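Local structure of ABC transporter, substrate binding protein (Polyamine) (Agrobacterium tumefaciens, 4EUO) at residues V56-G61 with V96-Y101; L3-W8 with M241-L246; A64-P69 with Y296-R301; A21-V26 with A250-D255. The protein is a periplasmic substrate-binding protein of an ABC transporter that binds gamma-aminobutanoic acid (GABA), probably for delivery to its membrane partner. All coordinates share one frame; numbering follows the deposited sequence.

Contact 1: V56-G61 with V96-Y101; sequences VVDVEG and VGSFYY. With ABU (gamma-amino-butanoic acid), chain E.
Asp58 and Ser98 reach each other because both place the first group beyond CB trans to the main-chain N (chi1 -180° in each), so that carboxylate and hydroxyl converge between two strands that do not pair directly. Ser98 OG donates to Asp58 OD2 over 2.7 Å, arriving from above the carboxylate plane, 42° out of it. The same oxygen lies 3.3 Å from Phe99 CE2, near the ring plane, where the slightly positive C-H rim suits an anion. Phe99, with CG wedged between its own N and C (chi1 61°), also turns this rim toward the ligand: its CZ is 3.6 Å from GABA CG. Tyr101 makes the complementary use of an aromatic group, its face covering GABA CD, which sits 3.9 Å from Tyr101 CE2. One water binds the GABA amine, Glu60 OE2 and Tyr101 OH, at 2.7 Å from Tyr101 OH; a second joins Tyr101 OH to the main-chain N of Gly61. Pocket residues of both strands thus bear on the ligand, partly through solvent. Glu60 is further fixed by Tyr40 and Tyr135, while Asp58 also accepts from Trp8 NE1 and Gln16 NE2, donors that probably offset the nearby Asp226 carboxylate; one of the two acids may be protonated. The strand axes approach to 8.0 Å; instead of pairing with each other, strands 56-60 and 96-107 both pair antiparallel with strand 215-229, while helix 10-28 packs against Ser98 and Phe99 and helix 237-247 against Val56 and Val96.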
# COMPACT_ATOMS: atom_id res chain seq x y z
N VAL A 56 -16.78 2.36 2.22
CA VAL A 56 -15.48 2.46 2.86
C VAL A 56 -14.49 2.03 1.80
O VAL A 56 -14.67 1.01 1.13
CB VAL A 56 -15.37 1.58 4.12
CG1 VAL A 56 -13.92 1.58 4.66
CG2 VAL A 56 -16.34 2.06 5.21
N VAL A 57 -13.44 2.84 1.63
CA VAL A 57 -12.41 2.53 0.64
C VAL A 57 -11.04 2.48 1.33
O VAL A 57 -10.68 3.36 2.10
CB VAL A 57 -12.38 3.57 -0.49
CG1 VAL A 57 -11.44 3.16 -1.63
CG2 VAL A 57 -13.78 3.82 -1.09
N ASP A 58 -10.28 1.45 0.99
CA ASP A 58 -8.89 1.37 1.41
C ASP A 58 -8.07 2.08 0.31
O ASP A 58 -8.09 1.69 -0.86
CB ASP A 58 -8.51 -0.10 1.54
CG ASP A 58 -7.09 -0.32 1.98
OD1 ASP A 58 -6.18 0.24 1.33
OD2 ASP A 58 -6.88 -1.02 2.97
N VAL A 59 -7.39 3.16 0.73
CA VAL A 59 -6.62 3.99 -0.20
C VAL A 59 -5.19 4.14 0.28
O VAL A 59 -4.88 3.85 1.43
CB VAL A 59 -7.27 5.40 -0.35
CG1 VAL A 59 -8.68 5.31 -0.91
CG2 VAL A 59 -7.26 6.16 0.98
N GLU A 60 -4.32 4.70 -0.58
CA GLU A 60 -2.97 5.04 -0.15
C GLU A 60 -3.01 6.25 0.76
O GLU A 60 -3.81 7.19 0.52
CB GLU A 60 -2.09 5.27 -1.37
CG GLU A 60 -1.78 3.94 -2.06
CD GLU A 60 -1.53 4.01 -3.55
OE1 GLU A 60 -2.14 4.84 -4.25
OE2 GLU A 60 -0.76 3.16 -4.05
N GLY A 61 -2.13 6.29 1.77
CA GLY A 61 -2.19 7.38 2.75
C GLY A 61 -1.93 8.76 2.19
O GLY A 61 -2.46 9.75 2.72
N VAL A 96 -8.15 7.30 8.71
CA VAL A 96 -7.36 6.61 9.72
C VAL A 96 -6.57 5.54 8.98
O VAL A 96 -6.94 5.12 7.86
CB VAL A 96 -8.19 6.00 10.86
CG1 VAL A 96 -8.89 7.11 11.68
CG2 VAL A 96 -9.18 4.98 10.34
N GLY A 97 -5.52 5.03 9.60
CA GLY A 97 -4.75 3.98 8.97
C GLY A 97 -5.50 2.67 8.83
O GLY A 97 -6.34 2.33 9.66
N SER A 98 -5.22 1.94 7.75
CA SER A 98 -5.76 0.63 7.43
C SER A 98 -4.72 -0.46 7.74
O SER A 98 -5.03 -1.48 8.35
CB SER A 98 -6.14 0.58 5.96
OG SER A 98 -6.68 -0.71 5.67
N PHE A 99 -3.48 -0.25 7.28
CA PHE A 99 -2.37 -1.15 7.54
C PHE A 99 -1.08 -0.47 7.14
O PHE A 99 -1.11 0.50 6.36
CB PHE A 99 -2.49 -2.51 6.82
CG PHE A 99 -2.53 -2.44 5.31
CD1 PHE A 99 -1.36 -2.54 4.55
CD2 PHE A 99 -3.73 -2.31 4.64
CE1 PHE A 99 -1.40 -2.50 3.15
CE2 PHE A 99 -3.79 -2.27 3.25
CZ PHE A 99 -2.62 -2.37 2.52
N TYR A 100 0.04 -0.99 7.67
CA TYR A 100 1.36 -0.43 7.44
C TYR A 100 2.13 -1.43 6.61
O TYR A 100 2.08 -2.64 6.89
CB TYR A 100 1.98 -0.14 8.81
CG TYR A 100 3.34 0.50 8.83
CD1 TYR A 100 3.48 1.88 8.78
CD2 TYR A 100 4.49 -0.26 9.02
CE1 TYR A 100 4.73 2.49 8.91
CE2 TYR A 100 5.75 0.34 9.12
CZ TYR A 100 5.85 1.71 9.10
OH TYR A 100 7.08 2.32 9.28
N TYR A 101 2.83 -0.97 5.57
CA TYR A 101 3.47 -1.90 4.66
C TYR A 101 4.80 -1.39 4.19
O TYR A 101 5.14 -0.23 4.42
CB TYR A 101 2.55 -2.16 3.43
CG TYR A 101 2.33 -0.97 2.52
CD1 TYR A 101 3.16 -0.76 1.42
CD2 TYR A 101 1.28 -0.08 2.73
CE1 TYR A 101 2.95 0.33 0.57
CE2 TYR A 101 1.08 1.01 1.89
CZ TYR A 101 1.90 1.20 0.81
OH TYR A 101 1.70 2.24 -0.07
N ABU E . -1.51 0.33 -1.23
CD ABU E . -1.00 -0.96 -0.75
CB ABU E . -1.84 -2.11 -1.24
CG ABU E . -1.31 -3.39 -0.70
C ABU E . -1.96 -4.66 -1.22
O ABU E . -1.31 -5.80 -1.06
OXT ABU E . -3.07 -4.65 -1.92
O HOH W 1 0.86 1.64 -2.58
O HOH W 2 0.23 4.21 0.86

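Contact 2: L3-W8 with M241-L246; sequences LVFSSW and MKFIAL. With ABU (gamma-amino-butanoic acid), chain E.
Phe243 of helix 237-247 meets two residues of strand 3-6, Leu3 and Phe5, and its side chain can be read atom by atom. CB begins the contact, 3.7 Å from Leu3 CD2. The same methyl lies 3.6 Å from Phe243 CG and equally near CD1, so one branch of Leu3 serves the root of the aromatic group, approaching its ring at a slant. With chi1 at -179° the ring extends from the helix toward the strand, and its far end passes to the next inward-facing residue: Phe243 CE2 is 3.7 Å from Phe5 CD1. At the tip, Phe243 CZ rides 4.1 Å above one face of the Phe5 ring, displaced toward its rim. The ring centroids are 5.4 Å apart and the planes meet at 39°, an oblique pairing. Val56 and Val32, from the strands flanking 3-6, add aliphatic contacts to Phe243, and Phe24 of helix 10-28 meets its ring edge-to-face. This is a helix laid on the parallel part of a mixed sheet, as in the alpha/beta lobes of periplasmic binding proteins. Just beyond the strand end, Trp8 offers a ring face to GABA, so the strand runs from this hydrophobic layer into the binding pocket. Between strand and helix the contact is wholly apolar: it rests on shape and on burial from water, and imposes none of the directional demands of hydrogen bonding.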
# COMPACT_ATOMS: atom_id res chain seq x y z
N LEU A 3 -23.35 -2.75 3.17
CA LEU A 3 -22.23 -1.81 3.10
C LEU A 3 -21.25 -2.34 2.07
O LEU A 3 -21.01 -3.55 2.04
CB LEU A 3 -21.55 -1.73 4.48
CG LEU A 3 -20.41 -0.75 4.58
CD1 LEU A 3 -20.82 0.46 5.30
CD2 LEU A 3 -19.21 -1.40 5.25
N VAL A 4 -20.66 -1.45 1.24
CA VAL A 4 -19.70 -1.87 0.23
C VAL A 4 -18.29 -1.38 0.62
O VAL A 4 -18.09 -0.19 0.85
CB VAL A 4 -20.08 -1.36 -1.17
CG1 VAL A 4 -19.01 -1.74 -2.19
CG2 VAL A 4 -21.45 -1.89 -1.61
N PHE A 5 -17.36 -2.33 0.66
CA PHE A 5 -15.95 -2.08 0.96
C PHE A 5 -15.12 -2.27 -0.27
O PHE A 5 -15.20 -3.32 -0.90
CB PHE A 5 -15.49 -3.01 2.10
CG PHE A 5 -14.01 -2.93 2.41
CD1 PHE A 5 -13.47 -1.78 2.96
CD2 PHE A 5 -13.17 -3.99 2.13
CE1 PHE A 5 -12.10 -1.70 3.25
CE2 PHE A 5 -11.80 -3.90 2.41
CZ PHE A 5 -11.29 -2.77 2.99
N SER A 6 -14.36 -1.23 -0.66
CA SER A 6 -13.48 -1.30 -1.82
C SER A 6 -12.03 -1.37 -1.37
O SER A 6 -11.60 -0.58 -0.52
CB SER A 6 -13.65 -0.06 -2.70
OG SER A 6 -12.71 -0.05 -3.77
N SER A 7 -11.28 -2.27 -1.97
CA SER A 7 -9.85 -2.41 -1.66
C SER A 7 -9.09 -2.85 -2.91
O SER A 7 -9.58 -2.65 -4.03
CB SER A 7 -9.63 -3.28 -0.42
OG SER A 7 -8.28 -3.22 -0.02
N TRP A 8 -7.90 -3.41 -2.75
CA TRP A 8 -6.96 -3.59 -3.81
C TRP A 8 -7.04 -4.93 -4.49
O TRP A 8 -6.16 -5.26 -5.30
CB TRP A 8 -5.55 -3.30 -3.24
CG TRP A 8 -5.46 -1.88 -2.77
CD1 TRP A 8 -5.81 -1.40 -1.54
CD2 TRP A 8 -5.10 -0.74 -3.55
NE1 TRP A 8 -5.71 -0.03 -1.51
CE2 TRP A 8 -5.29 0.41 -2.74
CE3 TRP A 8 -4.68 -0.57 -4.89
CZ2 TRP A 8 -5.00 1.70 -3.20
CZ3 TRP A 8 -4.43 0.72 -5.35
CH2 TRP A 8 -4.56 1.84 -4.50
N MET A 241 -18.84 4.54 9.28
CA MET A 241 -18.07 4.91 10.45
C MET A 241 -17.93 3.74 11.41
O MET A 241 -16.84 3.51 11.95
CB MET A 241 -18.67 6.13 11.17
CG MET A 241 -18.85 7.34 10.31
SD MET A 241 -17.28 7.89 9.56
CE MET A 241 -17.94 8.94 8.24
N LYS A 242 -19.01 2.94 11.58
CA LYS A 242 -18.95 1.75 12.42
C LYS A 242 -18.01 0.71 11.85
O LYS A 242 -17.31 0.00 12.59
CB LYS A 242 -20.36 1.16 12.63
CG LYS A 242 -21.26 2.01 13.51
CD LYS A 242 -22.66 1.41 13.58
CE LYS A 242 -23.60 2.29 14.36
NZ LYS A 242 -24.99 1.77 14.30
N PHE A 243 -17.97 0.61 10.50
CA PHE A 243 -17.09 -0.36 9.87
C PHE A 243 -15.63 0.04 10.10
O PHE A 243 -14.82 -0.84 10.43
CB PHE A 243 -17.40 -0.46 8.37
CG PHE A 243 -16.53 -1.49 7.67
CD1 PHE A 243 -16.88 -2.83 7.65
CD2 PHE A 243 -15.30 -1.12 7.12
CE1 PHE A 243 -16.06 -3.78 7.04
CE2 PHE A 243 -14.48 -2.08 6.51
CZ PHE A 243 -14.84 -3.40 6.49
N ILE A 244 -15.33 1.33 9.98
CA ILE A 244 -13.95 1.79 10.20
C ILE A 244 -13.55 1.56 11.66
O ILE A 244 -12.45 1.06 11.94
CB ILE A 244 -13.77 3.23 9.75
CG1 ILE A 244 -13.90 3.31 8.21
CG2 ILE A 244 -12.42 3.78 10.23
CD1 ILE A 244 -13.78 4.70 7.65
N ALA A 245 -14.49 1.82 12.61
CA ALA A 245 -14.20 1.59 14.03
C ALA A 245 -13.89 0.10 14.25
O ALA A 245 -12.97 -0.22 15.01
CB ALA A 245 -15.40 2.02 14.86
N LEU A 246 -14.63 -0.79 13.60
CA LEU A 246 -14.41 -2.20 13.73
C LEU A 246 -13.07 -2.62 13.07
O LEU A 246 -12.25 -3.30 13.68
CB LEU A 246 -15.61 -2.96 13.13
CG LEU A 246 -15.58 -4.51 13.15
CD1 LEU A 246 -14.69 -5.11 12.03
CD2 LEU A 246 -15.26 -5.09 14.53
N ABU E . -1.51 0.33 -1.23
CD ABU E . -1.00 -0.96 -0.75
CB ABU E . -1.84 -2.11 -1.24
CG ABU E . -1.31 -3.39 -0.70
C ABU E . -1.96 -4.66 -1.22
O ABU E . -1.31 -5.80 -1.06
OXT ABU E . -3.07 -4.65 -1.92

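Contact 3: A64-P69 with Y296-R301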
# COMPACT_ATOMS: atom_id res chain seq x y z
N ALA A 64 -5.20 9.83 0.80
CA ALA A 64 -6.15 10.14 1.90
C ALA A 64 -5.89 11.50 2.49
O ALA A 64 -6.86 12.21 2.82
CB ALA A 64 -5.98 9.10 3.00
N ALA A 65 -4.62 11.88 2.67
CA ALA A 65 -4.26 13.13 3.34
C ALA A 65 -4.56 14.36 2.52
O ALA A 65 -4.53 15.47 3.07
CB ALA A 65 -2.81 13.09 3.79
N GLN A 66 -4.82 14.22 1.22
CA GLN A 66 -5.19 15.39 0.45
C GLN A 66 -6.58 15.35 -0.15
O GLN A 66 -7.02 16.36 -0.68
CB GLN A 66 -4.11 15.73 -0.57
CG GLN A 66 -3.82 14.60 -1.52
CD GLN A 66 -4.70 14.58 -2.73
OE1 GLN A 66 -4.59 15.44 -3.60
NE2 GLN A 66 -5.57 13.56 -2.81
N ALA A 67 -7.29 14.23 -0.07
CA ALA A 67 -8.60 14.11 -0.72
C ALA A 67 -9.72 14.83 0.04
O ALA A 67 -10.68 15.28 -0.59
CB ALA A 67 -8.94 12.63 -0.96
N GLY A 68 -9.59 15.01 1.34
CA GLY A 68 -10.63 15.70 2.12
C GLY A 68 -10.91 17.14 1.71
O GLY A 68 -12.04 17.47 1.29
N PRO A 69 -9.85 17.99 1.67
CA PRO A 69 -10.01 19.39 1.22
C PRO A 69 -10.53 19.54 -0.20
O PRO A 69 -11.06 20.60 -0.54
CB PRO A 69 -8.59 19.96 1.35
CG PRO A 69 -7.95 19.14 2.40
CD PRO A 69 -8.48 17.74 2.16
N TYR A 296 4.43 14.67 2.68
CA TYR A 296 5.14 15.40 1.65
C TYR A 296 4.47 15.14 0.30
O TYR A 296 4.18 16.06 -0.46
CB TYR A 296 6.61 14.96 1.57
CG TYR A 296 7.35 15.62 0.45
CD1 TYR A 296 7.95 16.87 0.63
CD2 TYR A 296 7.47 15.01 -0.80
CE1 TYR A 296 8.61 17.50 -0.42
CE2 TYR A 296 8.12 15.63 -1.85
CZ TYR A 296 8.70 16.87 -1.65
OH TYR A 296 9.31 17.48 -2.69
N TRP A 297 4.19 13.86 0.00
CA TRP A 297 3.52 13.52 -1.23
C TRP A 297 2.11 14.14 -1.28
O TRP A 297 1.73 14.68 -2.33
CB TRP A 297 3.44 11.99 -1.39
CG TRP A 297 4.65 11.41 -2.06
CD1 TRP A 297 5.87 11.14 -1.50
CD2 TRP A 297 4.74 11.02 -3.43
NE1 TRP A 297 6.70 10.56 -2.43
CE2 TRP A 297 6.03 10.47 -3.63
CE3 TRP A 297 3.81 10.98 -4.47
CZ2 TRP A 297 6.42 9.92 -4.85
CZ3 TRP A 297 4.19 10.42 -5.68
CH2 TRP A 297 5.48 9.91 -5.86
N ALA A 298 1.36 14.12 -0.18
CA ALA A 298 0.01 14.69 -0.19
C ALA A 298 0.08 16.18 -0.56
O ALA A 298 -0.74 16.65 -1.34
CB ALA A 298 -0.61 14.56 1.19
N GLN A 299 1.10 16.89 -0.06
CA GLN A 299 1.24 18.36 -0.30
C GLN A 299 1.61 18.66 -1.74
O GLN A 299 1.39 19.79 -2.20
CB GLN A 299 2.30 18.96 0.63
CG GLN A 299 1.90 18.97 2.10
CD GLN A 299 2.98 19.53 3.05
OE1 GLN A 299 3.28 18.97 4.10
NE2 GLN A 299 3.59 20.65 2.71
N HIS A 300 2.20 17.69 -2.47
CA HIS A 300 2.69 17.91 -3.83
C HIS A 300 2.09 16.87 -4.77
O HIS A 300 2.64 16.61 -5.85
CB HIS A 300 4.23 17.75 -3.83
CG HIS A 300 4.96 18.62 -2.84
ND1 HIS A 300 5.49 19.87 -3.18
CD2 HIS A 300 5.24 18.38 -1.54
CE1 HIS A 300 6.04 20.34 -2.06
NE2 HIS A 300 5.92 19.48 -1.05
N ARG A 301 0.95 16.29 -4.39
CA ARG A 301 0.46 15.12 -5.12
C ARG A 301 0.22 15.29 -6.58
O ARG A 301 0.65 14.46 -7.39
CB ARG A 301 -0.73 14.50 -4.41
CG ARG A 301 -0.91 13.01 -4.69
CD ARG A 301 -2.07 12.42 -3.89
NE ARG A 301 -2.20 10.99 -4.22
CZ ARG A 301 -2.77 10.52 -5.33
NH1 ARG A 301 -3.46 11.34 -6.13
NH2 ARG A 301 -2.71 9.23 -5.61
O HOH W 3 -3.95 14.09 -6.38
O HOH W 4 -2.57 17.92 -3.05
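Gln66 and Arg301 lie across one another at about a right angle, with the amide and guanidinium planes turned 44° apart. The contact is made by the aliphatic part of the arginine, whose CD rests 3.6 Å from Gln66 CD and 3.7 Å from Gln66 CG. Gln66 is folded to allow this: chi1 of 58° and chi2 of 87° bend its chain back, setting the amide beside the arginine stem. Arg301, by contrast, runs straight from CG to NE. Beside this crossing, Ala298 CB faces Ala65 CB at 3.7 Å, two small side chains that let the backbones come close, with the CA atoms of Gln66 and Ala298 5.3 Å apart. Gln66 CB also approaches Ala298 O. Helix 61-67 directly follows strand 56-60 of the ligand-binding sheet, whereas the 296-301 segment is hydrogen-bonded to Glu144 and Leu160; this is consistent with an interface between the two lobes of a periplasmic binding protein, meeting here in the ligand-bound form. Between the two segments themselves the polar links run through water. One water donates to Gln66 OE1 and accepts from Arg301 NH1 over 2.8 Å, lying in the guanidinium plane; another donates both to Gln66 OE1 and to Ala298 O, 2.8 Å from the latter. The amide also has direct partners, since Gln66 OE1 accepts from Lys70 NZ and Gln66 NE2 donates to Tyr63 O. Arg301 NE forms a salt bridge with Asp62 OD2 of helix 61-67.

Contact 4: A21-V26 with A250-D255; sequences AEKFMV and AQAQAD
Lys23 and Asp255 form the tight end of this helix-helix contact, a salt bridge with Lys23 NZ 2.7 Å from Asp255 OD2. Asp255 OD2 accepts with its anti lone pair, the one directed away from OD1. Lys23 is extended until its last bond, where chi4 of 70° swings NZ round toward the carboxylate. Asp255 OD1 is occupied as well: Gln251 NE2, one turn earlier in the same helix, donates to it over 2.9 Å with an N-H...O angle of 153°. Held at both oxygens, the carboxylate is probably restrained in its rotation. Elsewhere the fit is slacker. The lysine stem skims Ala252, with Lys23 CD 4.1 Å from Ala252 CB, and Lys23 CE comes no nearer than 4.4 Å to Gln251 CG, on the solvent side. Polar ends at the surface thus do more here than interlocking side chains, as befits segment axes 11.2 Å apart. Segments 21-26 and 250-255 of helices 10-28 and 250-260 run at 158°, nearly antiparallel; Lys23 NZ also donates to Ala19 O in its own helix, its stem touches Leu246 of helix 237-247, and Ala21 packs on strand 32-35.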
# COMPACT_ATOMS: atom_id res chain seq x y z
N ALA A 21 -15.09 -8.71 7.68
CA ALA A 21 -16.49 -8.78 7.27
C ALA A 21 -17.46 -9.45 8.19
O ALA A 21 -18.47 -8.83 8.53
CB ALA A 21 -16.61 -9.30 5.85
N GLU A 22 -17.13 -10.65 8.70
CA GLU A 22 -18.04 -11.31 9.64
C GLU A 22 -18.10 -10.62 10.97
O GLU A 22 -19.18 -10.55 11.56
CB GLU A 22 -17.73 -12.77 9.80
CG GLU A 22 -18.33 -13.55 8.66
CD GLU A 22 -18.24 -15.05 8.80
OE1 GLU A 22 -19.25 -15.73 8.49
OE2 GLU A 22 -17.18 -15.55 9.23
N LYS A 23 -16.98 -10.08 11.46
CA LYS A 23 -16.97 -9.35 12.72
C LYS A 23 -17.97 -8.19 12.63
O LYS A 23 -18.75 -7.99 13.57
CB LYS A 23 -15.57 -8.79 13.02
CG LYS A 23 -14.59 -9.78 13.64
CD LYS A 23 -13.23 -9.11 13.88
CE LYS A 23 -12.13 -10.06 14.29
NZ LYS A 23 -11.71 -10.98 13.17
N PHE A 24 -18.01 -7.47 11.49
CA PHE A 24 -18.92 -6.35 11.30
C PHE A 24 -20.37 -6.82 11.26
O PHE A 24 -21.23 -6.19 11.89
CB PHE A 24 -18.59 -5.56 10.02
CG PHE A 24 -19.36 -4.28 9.90
CD1 PHE A 24 -19.19 -3.26 10.83
CD2 PHE A 24 -20.31 -4.11 8.91
CE1 PHE A 24 -19.90 -2.05 10.70
CE2 PHE A 24 -20.98 -2.89 8.76
CZ PHE A 24 -20.78 -1.88 9.67
N MET A 25 -20.63 -7.94 10.58
CA MET A 25 -21.96 -8.53 10.37
C MET A 25 -22.56 -8.96 11.69
O MET A 25 -23.74 -8.74 11.92
CB MET A 25 -21.87 -9.74 9.43
CG MET A 25 -21.54 -9.39 8.00
SD MET A 25 -20.83 -10.84 7.16
CE MET A 25 -20.39 -10.11 5.61
N VAL A 26 -21.73 -9.57 12.54
CA VAL A 26 -22.11 -10.06 13.86
C VAL A 26 -22.45 -8.88 14.79
O VAL A 26 -23.50 -8.89 15.42
CB VAL A 26 -21.04 -11.03 14.42
CG1 VAL A 26 -21.22 -11.29 15.92
CG2 VAL A 26 -21.06 -12.35 13.65
N ALA A 250 -8.41 -3.60 17.79
CA ALA A 250 -7.24 -4.41 18.04
C ALA A 250 -7.25 -5.79 17.47
O ALA A 250 -6.31 -6.16 16.79
CB ALA A 250 -6.94 -4.46 19.54
N GLN A 251 -8.31 -6.56 17.77
CA GLN A 251 -8.36 -7.93 17.26
C GLN A 251 -8.48 -7.97 15.74
O GLN A 251 -7.80 -8.77 15.11
CB GLN A 251 -9.49 -8.75 17.93
CG GLN A 251 -9.37 -10.26 17.69
CD GLN A 251 -8.14 -10.89 18.29
OE1 GLN A 251 -7.93 -10.90 19.51
NE2 GLN A 251 -7.32 -11.49 17.44
N ALA A 252 -9.35 -7.11 15.17
CA ALA A 252 -9.55 -7.01 13.72
C ALA A 252 -8.21 -6.66 13.03
O ALA A 252 -7.90 -7.27 12.00
CB ALA A 252 -10.59 -5.96 13.41
N GLN A 253 -7.42 -5.76 13.63
CA GLN A 253 -6.13 -5.40 13.03
C GLN A 253 -5.11 -6.54 13.16
O GLN A 253 -4.32 -6.83 12.24
CB GLN A 253 -5.60 -4.13 13.67
CG GLN A 253 -6.25 -2.88 13.11
CD GLN A 253 -5.66 -2.55 11.75
OE1 GLN A 253 -4.44 -2.54 11.61
NE2 GLN A 253 -6.51 -2.28 10.74
N ALA A 254 -5.10 -7.22 14.34
CA ALA A 254 -4.20 -8.35 14.50
C ALA A 254 -4.57 -9.44 13.48
O ALA A 254 -3.69 -10.04 12.90
CB ALA A 254 -4.32 -8.91 15.93
N ASP A 255 -5.86 -9.69 13.27
CA ASP A 255 -6.27 -10.72 12.31
C ASP A 255 -5.91 -10.35 10.88
O ASP A 255 -5.44 -11.21 10.14
CB ASP A 255 -7.77 -11.04 12.45
CG ASP A 255 -8.14 -11.68 13.79
OD1 ASP A 255 -7.21 -12.07 14.55
OD2 ASP A 255 -9.32 -11.68 14.12

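How the contacts relate
Contacts 1 and 2 are buried and share one sheet: strands 56-60 and 3-6 are neighbours, joined by backbone bonds between Ser6 and both Val56 and Asp58, and both contacts touch GABA. Their chemistry differs nonetheless, polar and water-bridged near the ligand in contact 1, purely hydrocarbon between sheet and helix in contact 2. Contact 3 is a surface contact and contact 4 partly buried; contact 3 combines aliphatic contacts with water bridges, contact 4 centres on a salt bridge. Contact 4 adjoins contact 2 through successive helices 237-247 and 250-260, and reaches contact 1 through a hydrogen bond from Gln253 NE2 to Ser98 O; contact 3 touches contact 1 where Ala64 meets Val59.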